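Local coordinates for protein oxidoreductase (Bordetella pertussis, PDB 3Q2K) that probably uses NAD to oxidise a UDP-linked N-acetylglucosaminuronic acid during the biosynthesis of 2,3-diacetamido-2,3-dideoxy-D-mannuronic acid, at residues R195-N207 and R235-L247. Numbering follows the deposited sequence.
With HP7 ((2S,3S,4R,5R,6R)-5-acetamido-6-[[[(2R,3S,4R,5R)-5-(2,4-dioxopyrimidin-1-yl)-3,4-dihydroxy-oxolan-2-yl]methoxy-hydroxy-phosphoryl]oxy-hydroxy-phosphoryl]oxy-3,4-dihydroxy-oxane-2-carboxylic acid), chain V.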
loop_
_atom_site.group_PDB
_atom_site.type_symbol
_atom_site.label_atom_id
_atom_site.label_comp_id
_atom_site.label_asym_id
_atom_site.label_seq_id
_atom_site.Cartn_x
_atom_site.Cartn_y
_atom_site.Cartn_z
ATOM N N ARG C 195 28.669 -20.678 1.793
ATOM C CA ARG C 195 27.752 -20.867 2.916
ATOM C C ARG C 195 27.233 -19.492 3.327
ATOM O O ARG C 195 28.030 -18.563 3.310
ATOM C CB ARG C 195 28.511 -21.527 4.071
ATOM C CG ARG C 195 28.546 -23.047 3.976
ATOM C CD ARG C 195 29.221 -23.606 5.223
ATOM N NE ARG C 195 29.666 -24.991 5.110
ATOM C CZ ARG C 195 28.830 -26.013 4.951
ATOM N NH1 ARG C 195 29.300 -27.248 4.878
ATOM N NH2 ARG C 195 27.521 -25.805 4.868
ATOM N N GLY C 196 25.947 -19.333 3.630
ATOM C CA GLY C 196 25.406 -18.065 4.096
ATOM C C GLY C 196 25.230 -17.056 2.974
ATOM O O GLY C 196 24.846 -15.910 3.204
ATOM N N LYS C 197 25.519 -17.433 1.736
ATOM C CA LYS C 197 25.203 -16.560 0.601
ATOM C C LYS C 197 23.807 -16.730 0.012
ATOM O O LYS C 197 23.332 -17.868 -0.031
ATOM C CB LYS C 197 26.204 -16.814 -0.519
ATOM C CG LYS C 197 27.640 -16.810 -0.027
ATOM C CD LYS C 197 28.394 -15.853 -0.927
ATOM C CE LYS C 197 29.809 -15.630 -0.424
ATOM N NZ LYS C 197 30.532 -15.078 -1.601
ATOM N N TRP C 198 23.147 -15.659 -0.425
ATOM C CA TRP C 198 21.821 -15.778 -1.047
ATOM C C TRP C 198 21.825 -16.695 -2.264
ATOM O O TRP C 198 20.969 -17.565 -2.375
ATOM C CB TRP C 198 21.179 -14.458 -1.508
ATOM C CG TRP C 198 21.006 -13.370 -0.475
ATOM C CD1 TRP C 198 21.663 -12.172 -0.450
ATOM C CD2 TRP C 198 20.140 -13.367 0.673
ATOM N NE1 TRP C 198 21.264 -11.435 0.639
ATOM C CE2 TRP C 198 20.346 -12.154 1.358
ATOM C CE3 TRP C 198 19.205 -14.269 1.187
ATOM C CZ2 TRP C 198 19.622 -11.815 2.502
ATOM C CZ3 TRP C 198 18.493 -13.936 2.325
ATOM C CH2 TRP C 198 18.712 -12.723 2.981
ATOM N N GLU C 199 22.693 -16.452 -3.242
ATOM C CA GLU C 199 22.786 -17.286 -4.437
ATOM C C GLU C 199 23.021 -18.768 -4.131
ATOM O O GLU C 199 22.324 -19.592 -4.703
ATOM C CB GLU C 199 23.921 -16.803 -5.350
ATOM C CG GLU C 199 24.011 -17.539 -6.689
ATOM C CD GLU C 199 24.796 -16.737 -7.707
ATOM O OE1 GLU C 199 24.630 -17.014 -8.911
ATOM O OE2 GLU C 199 25.564 -15.821 -7.340
ATOM N N TRP C 200 23.942 -19.120 -3.234
ATOM C CA TRP C 200 24.389 -20.500 -3.089
ATOM C C TRP C 200 23.666 -21.308 -2.012
ATOM O O TRP C 200 23.603 -22.539 -2.074
ATOM C CB TRP C 200 25.925 -20.565 -2.993
ATOM C CG TRP C 200 26.572 -19.772 -4.104
ATOM C CD1 TRP C 200 27.318 -18.632 -3.976
ATOM C CD2 TRP C 200 26.483 -20.022 -5.513
ATOM N NE1 TRP C 200 27.721 -18.177 -5.210
ATOM C CE2 TRP C 200 27.213 -19.009 -6.172
ATOM C CE3 TRP C 200 25.884 -21.027 -6.282
ATOM C CZ2 TRP C 200 27.340 -18.949 -7.558
ATOM C CZ3 TRP C 200 26.008 -20.963 -7.665
ATOM C CH2 TRP C 200 26.753 -19.947 -8.287
ATOM N N ASP C 201 23.126 -20.635 -1.003
ATOM C CA ASP C 201 22.778 -21.279 0.265
ATOM C C ASP C 201 21.491 -20.704 0.853
ATOM O O ASP C 201 20.601 -21.447 1.254
ATOM C CB ASP C 201 23.952 -21.030 1.221
ATOM C CG ASP C 201 23.941 -21.867 2.494
ATOM O OD1 ASP C 201 23.153 -22.814 2.729
ATOM O OD2 ASP C 201 24.809 -21.533 3.327
ATOM N N GLY C 202 21.353 -19.383 0.905
ATOM C CA GLY C 202 20.305 -18.790 1.730
ATOM C C GLY C 202 20.759 -18.794 3.176
ATOM O O GLY C 202 21.927 -19.050 3.468
ATOM N N GLY C 203 19.846 -18.526 4.100
ATOM C CA GLY C 203 20.222 -18.352 5.501
ATOM C C GLY C 203 19.657 -19.447 6.386
ATOM O O GLY C 203 19.302 -20.517 5.885
ATOM N N ALA C 204 19.481 -19.161 7.672
ATOM C CA ALA C 204 18.943 -20.179 8.570
ATOM C C ALA C 204 17.714 -20.948 8.075
ATOM O O ALA C 204 17.472 -22.101 8.453
ATOM C CB ALA C 204 18.554 -19.515 9.873
ATOM N N PHE C 205 16.830 -20.247 7.371
ATOM C CA PHE C 205 15.543 -20.830 6.983
ATOM C C PHE C 205 15.759 -21.811 5.842
ATOM O O PHE C 205 15.305 -22.954 5.916
ATOM C CB PHE C 205 14.485 -19.802 6.547
ATOM C CG PHE C 205 13.726 -19.204 7.695
ATOM C CD1 PHE C 205 12.540 -19.766 8.131
ATOM C CD2 PHE C 205 14.211 -18.086 8.362
ATOM C CE1 PHE C 205 11.834 -19.193 9.172
ATOM C CE2 PHE C 205 13.524 -17.533 9.424
ATOM C CZ PHE C 205 12.323 -18.075 9.823
ATOM N N MET C 206 16.469 -21.351 4.815
ATOM C CA MET C 206 16.615 -22.106 3.579
ATOM C C MET C 206 17.570 -23.286 3.735
ATOM O O MET C 206 17.332 -24.363 3.197
ATOM C CB MET C 206 17.118 -21.212 2.450
ATOM C CG MET C 206 17.214 -21.907 1.099
ATOM S SD MET C 206 17.469 -20.608 -0.124
ATOM C CE MET C 206 15.767 -20.162 -0.449
ATOM N N ASN C 207 18.636 -23.114 4.510
ATOM C CA ASN C 207 19.550 -24.226 4.732
ATOM C C ASN C 207 19.061 -25.116 5.875
ATOM O O ASN C 207 18.434 -26.142 5.613
ATOM C CB ASN C 207 20.996 -23.748 4.901
ATOM C CG ASN C 207 21.951 -24.902 4.966
ATOM O OD1 ASN C 207 21.568 -25.905 5.563
ATOM N ND2 ASN C 207 23.117 -24.798 4.331
ATOM N N ARG C 235 26.225 -13.336 12.712
ATOM C CA ARG C 235 27.238 -13.918 11.833
ATOM C C ARG C 235 27.653 -12.978 10.709
ATOM O O ARG C 235 26.841 -12.179 10.247
ATOM C CB ARG C 235 26.721 -15.224 11.230
ATOM C CG ARG C 235 26.601 -16.246 12.348
ATOM C CD ARG C 235 27.911 -16.637 13.026
ATOM N NE ARG C 235 27.504 -17.530 14.109
ATOM C CZ ARG C 235 27.436 -17.108 15.366
ATOM N NH1 ARG C 235 27.821 -15.870 15.629
ATOM N NH2 ARG C 235 27.006 -17.887 16.347
ATOM N N ARG C 236 28.888 -13.063 10.226
ATOM C CA ARG C 236 29.253 -12.265 9.058
ATOM C C ARG C 236 28.971 -13.146 7.851
ATOM O O ARG C 236 29.824 -13.952 7.494
ATOM C CB ARG C 236 30.726 -11.837 9.035
ATOM C CG ARG C 236 30.987 -10.557 9.828
ATOM C CD ARG C 236 32.431 -10.070 9.756
ATOM N NE ARG C 236 33.294 -10.748 10.719
ATOM C CZ ARG C 236 34.099 -11.762 10.419
ATOM N NH1 ARG C 236 34.167 -12.208 9.171
ATOM N NH2 ARG C 236 34.835 -12.319 11.372
ATOM N N ILE C 237 27.768 -13.043 7.298
ATOM C CA ILE C 237 27.289 -13.825 6.159
ATOM C C ILE C 237 26.275 -12.924 5.457
ATOM O O ILE C 237 25.944 -11.882 6.027
ATOM C CB ILE C 237 26.525 -15.077 6.634
ATOM C CG1 ILE C 237 25.402 -14.671 7.589
ATOM C CG2 ILE C 237 27.466 -16.092 7.269
ATOM C CD1 ILE C 237 24.431 -15.790 7.942
ATOM N N GLU C 238 25.736 -13.320 4.304
ATOM C CA GLU C 238 24.793 -12.457 3.602
ATOM C C GLU C 238 23.332 -12.563 4.040
ATOM O O GLU C 238 22.613 -11.571 4.027
ATOM C CB GLU C 238 24.851 -12.721 2.101
ATOM C CG GLU C 238 26.223 -12.500 1.488
ATOM C CD GLU C 238 26.178 -12.694 -0.018
ATOM O OE1 GLU C 238 25.185 -13.257 -0.519
ATOM O OE2 GLU C 238 27.097 -12.282 -0.750
ATOM N N ALA C 239 22.906 -13.772 4.387
ATOM C CA ALA C 239 21.514 -14.170 4.562
ATOM C C ALA C 239 21.238 -14.067 6.049
ATOM O O ALA C 239 22.103 -13.651 6.822
ATOM C CB ALA C 239 21.376 -15.648 4.139
ATOM N N GLU C 240 20.054 -14.518 6.447
ATOM C CA GLU C 240 19.652 -14.258 7.827
ATOM C C GLU C 240 20.195 -15.383 8.706
ATOM O O GLU C 240 20.320 -16.494 8.199
ATOM C CB GLU C 240 18.128 -14.211 7.944
ATOM C CG GLU C 240 17.524 -15.604 8.085
ATOM C CD GLU C 240 17.412 -16.334 6.758
ATOM O OE1 GLU C 240 17.704 -15.716 5.716
ATOM O OE2 GLU C 240 17.028 -17.524 6.707
ATOM N N ASP C 241 20.537 -15.114 9.967
ATOM C CA ASP C 241 20.905 -16.157 10.921
ATOM C C ASP C 241 19.789 -16.340 11.934
ATOM O O ASP C 241 19.837 -17.283 12.720
ATOM C CB ASP C 241 22.216 -15.871 11.671
ATOM C CG ASP C 241 22.236 -14.542 12.403
ATOM O OD1 ASP C 241 21.191 -14.005 12.827
ATOM O OD2 ASP C 241 23.354 -14.024 12.598
ATOM N N THR C 242 18.801 -15.450 11.914
ATOM C CA THR C 242 17.727 -15.515 12.890
ATOM C C THR C 242 16.458 -15.008 12.223
ATOM O O THR C 242 16.492 -14.025 11.473
ATOM C CB THR C 242 18.107 -14.492 13.974
ATOM O OG1 THR C 242 19.352 -14.896 14.555
ATOM C CG2 THR C 242 17.014 -14.365 15.009
ATOM N N GLY C 243 15.338 -15.652 12.524
ATOM C CA GLY C 243 14.060 -15.115 12.089
ATOM C C GLY C 243 12.840 -15.793 12.668
ATOM O O GLY C 243 12.908 -16.786 13.395
ATOM N N VAL C 244 11.709 -15.187 12.333
ATOM C CA VAL C 244 10.391 -15.678 12.743
ATOM C C VAL C 244 9.414 -15.490 11.578
ATOM O O VAL C 244 9.460 -14.458 10.903
ATOM C CB VAL C 244 9.913 -14.932 14.019
ATOM C CG1 VAL C 244 9.672 -13.452 13.778
ATOM C CG2 VAL C 244 8.574 -15.477 14.478
ATOM N N ALA C 245 8.525 -16.455 11.358
ATOM C CA ALA C 245 7.402 -16.312 10.434
ATOM C C ALA C 245 6.078 -16.569 11.132
ATOM O O ALA C 245 5.986 -17.569 11.852
ATOM C CB ALA C 245 7.520 -17.261 9.241
ATOM N N ALA C 246 5.095 -15.696 10.888
ATOM C CA ALA C 246 3.721 -15.906 11.344
ATOM C C ALA C 246 3.019 -16.591 10.178
ATOM O O ALA C 246 3.208 -16.198 9.025
ATOM C CB ALA C 246 3.043 -14.561 11.682
ATOM N N LEU C 247 2.174 -17.578 10.468
ATOM C CA LEU C 247 1.496 -18.345 9.433
ATOM C C LEU C 247 -0.026 -18.362 9.556
ATOM O O LEU C 247 -0.587 -18.358 10.653
ATOM C CB LEU C 247 1.973 -19.799 9.519
ATOM C CG LEU C 247 3.479 -19.814 9.764
ATOM C CD1 LEU C 247 3.885 -21.083 10.481
ATOM C CD2 LEU C 247 4.162 -19.688 8.414
HETATM N N1 HP7 V . 27.007 -27.424 15.205
HETATM C C2 HP7 V . 27.433 -26.697 16.249
HETATM O O2 HP7 V . 28.334 -25.836 16.222
HETATM N N3 HP7 V . 26.861 -26.872 17.451
HETATM C C4 HP7 V . 25.862 -27.769 17.590
HETATM O O4 HP7 V . 25.360 -27.827 18.733
HETATM C C5 HP7 V . 25.405 -28.532 16.517
HETATM C C6 HP7 V . 26.023 -28.334 15.283
HETATM P PA HP7 V . 25.450 -31.301 12.182
HETATM P PB HP7 V . 23.863 -32.356 10.049
HETATM O "O'P" HP7 V . 24.329 -27.054 9.077
HETATM O "O'Q" HP7 V . 25.033 -27.566 7.141
HETATM C "C1'" HP7 V . 22.100 -30.513 9.451
HETATM O O1A HP7 V . 24.583 -31.658 13.370
HETATM O O1B HP7 V . 22.973 -33.210 10.921
HETATM C C1C HP7 V . 27.662 -27.191 13.919
HETATM C "C2'" HP7 V . 20.852 -30.456 8.566
HETATM N "N2'" HP7 V . 20.151 -31.720 8.389
HETATM O O2A HP7 V . 26.731 -32.032 11.853
HETATM O O2B HP7 V . 24.997 -32.909 9.225
HETATM C C2C HP7 V . 28.807 -28.179 13.741
HETATM O O2C HP7 V . 29.833 -27.492 13.024
HETATM C "C3'" HP7 V . 21.278 -30.045 7.162
HETATM O "O3'" HP7 V . 20.203 -29.954 6.208
HETATM O O3A HP7 V . 24.476 -31.142 10.909
HETATM O O3B HP7 V . 22.890 -31.612 8.994
HETATM C C3C HP7 V . 28.224 -29.088 12.676
HETATM O O3C HP7 V . 29.319 -29.656 11.961
HETATM C "C4'" HP7 V . 22.103 -28.766 7.296
HETATM O "O4'" HP7 V . 22.488 -28.409 5.964
HETATM C C4C HP7 V . 27.401 -28.149 11.804
HETATM O O4C HP7 V . 26.754 -27.407 12.835
HETATM C "C5'" HP7 V . 23.376 -29.030 8.097
HETATM O "O5'" HP7 V . 22.942 -29.351 9.414
HETATM C C5C HP7 V . 26.309 -29.003 11.173
HETATM O O5C HP7 V . 25.785 -29.732 12.283
HETATM C "C6'" HP7 V . 24.280 -27.830 8.103
HETATM C "C7'" HP7 V . 19.246 -32.148 9.264
HETATM O "O7'" HP7 V . 18.939 -31.383 10.173
HETATM C "C8'" HP7 V . 18.624 -33.510 9.135
#
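Glu240 turns its carboxylate back onto the chain it faces: OE2 accepts a hydrogen bond from the backbone N of Phe205 at 2.8 Å, nearly in line with its own C-O bond, while the backbone O of Glu240 accepts one from the N of Ala204, also at 2.8 Å. With chi1 at 84° CG sits between backbone N and carbonyl carbon, and a bend at chi2 (-80°) brings the acid round to residues 204-206, which have helical backbone angles. Tyr356 OH also bonds OE2, so this buried oxygen has two partners. Phe205 presents its ring edge to that carboxylate and to Gly243, whose CA lies 3.6 Å from CE2; a glycine there lets the ring come close to the strand. Ala239 CB packs tightly on Gly203 CA, which carries only hydrogens, and Ala239 CA stands over the six-membered ring of Trp198, 3.6 Å from the centroid, as a CH-pi contact. Glu238, extended beyond CG, accepts a bond from the backbone N of Trp198 at OE1 (3.2 Å), on the anti side. Within the C-terminal alpha/beta domain of this GFO/IDH/MocA-family enzyme, the contact joins the loop between helices 186-190 and 210-220 to the lead-in and start of strand 242-249. Gly196, its phi positive (76°) and its CA facing Ile237, accepts N-H bonds at O from Glu238 and Ala239, from opposite faces of its carbonyl plane. In the second shell, Asp201 OD1 accepts a bond from Asn207 ND2 (2.6 Å) through its syn lone pair, probably helping turn Asn207 OD1 toward the sugar, where it accepts a bond from the O4' hydroxyl of HP7 at 2.7 Å. The loop also reaches the cofactor: Arg195 NH1 forms a salt bridge with O1N of NADH.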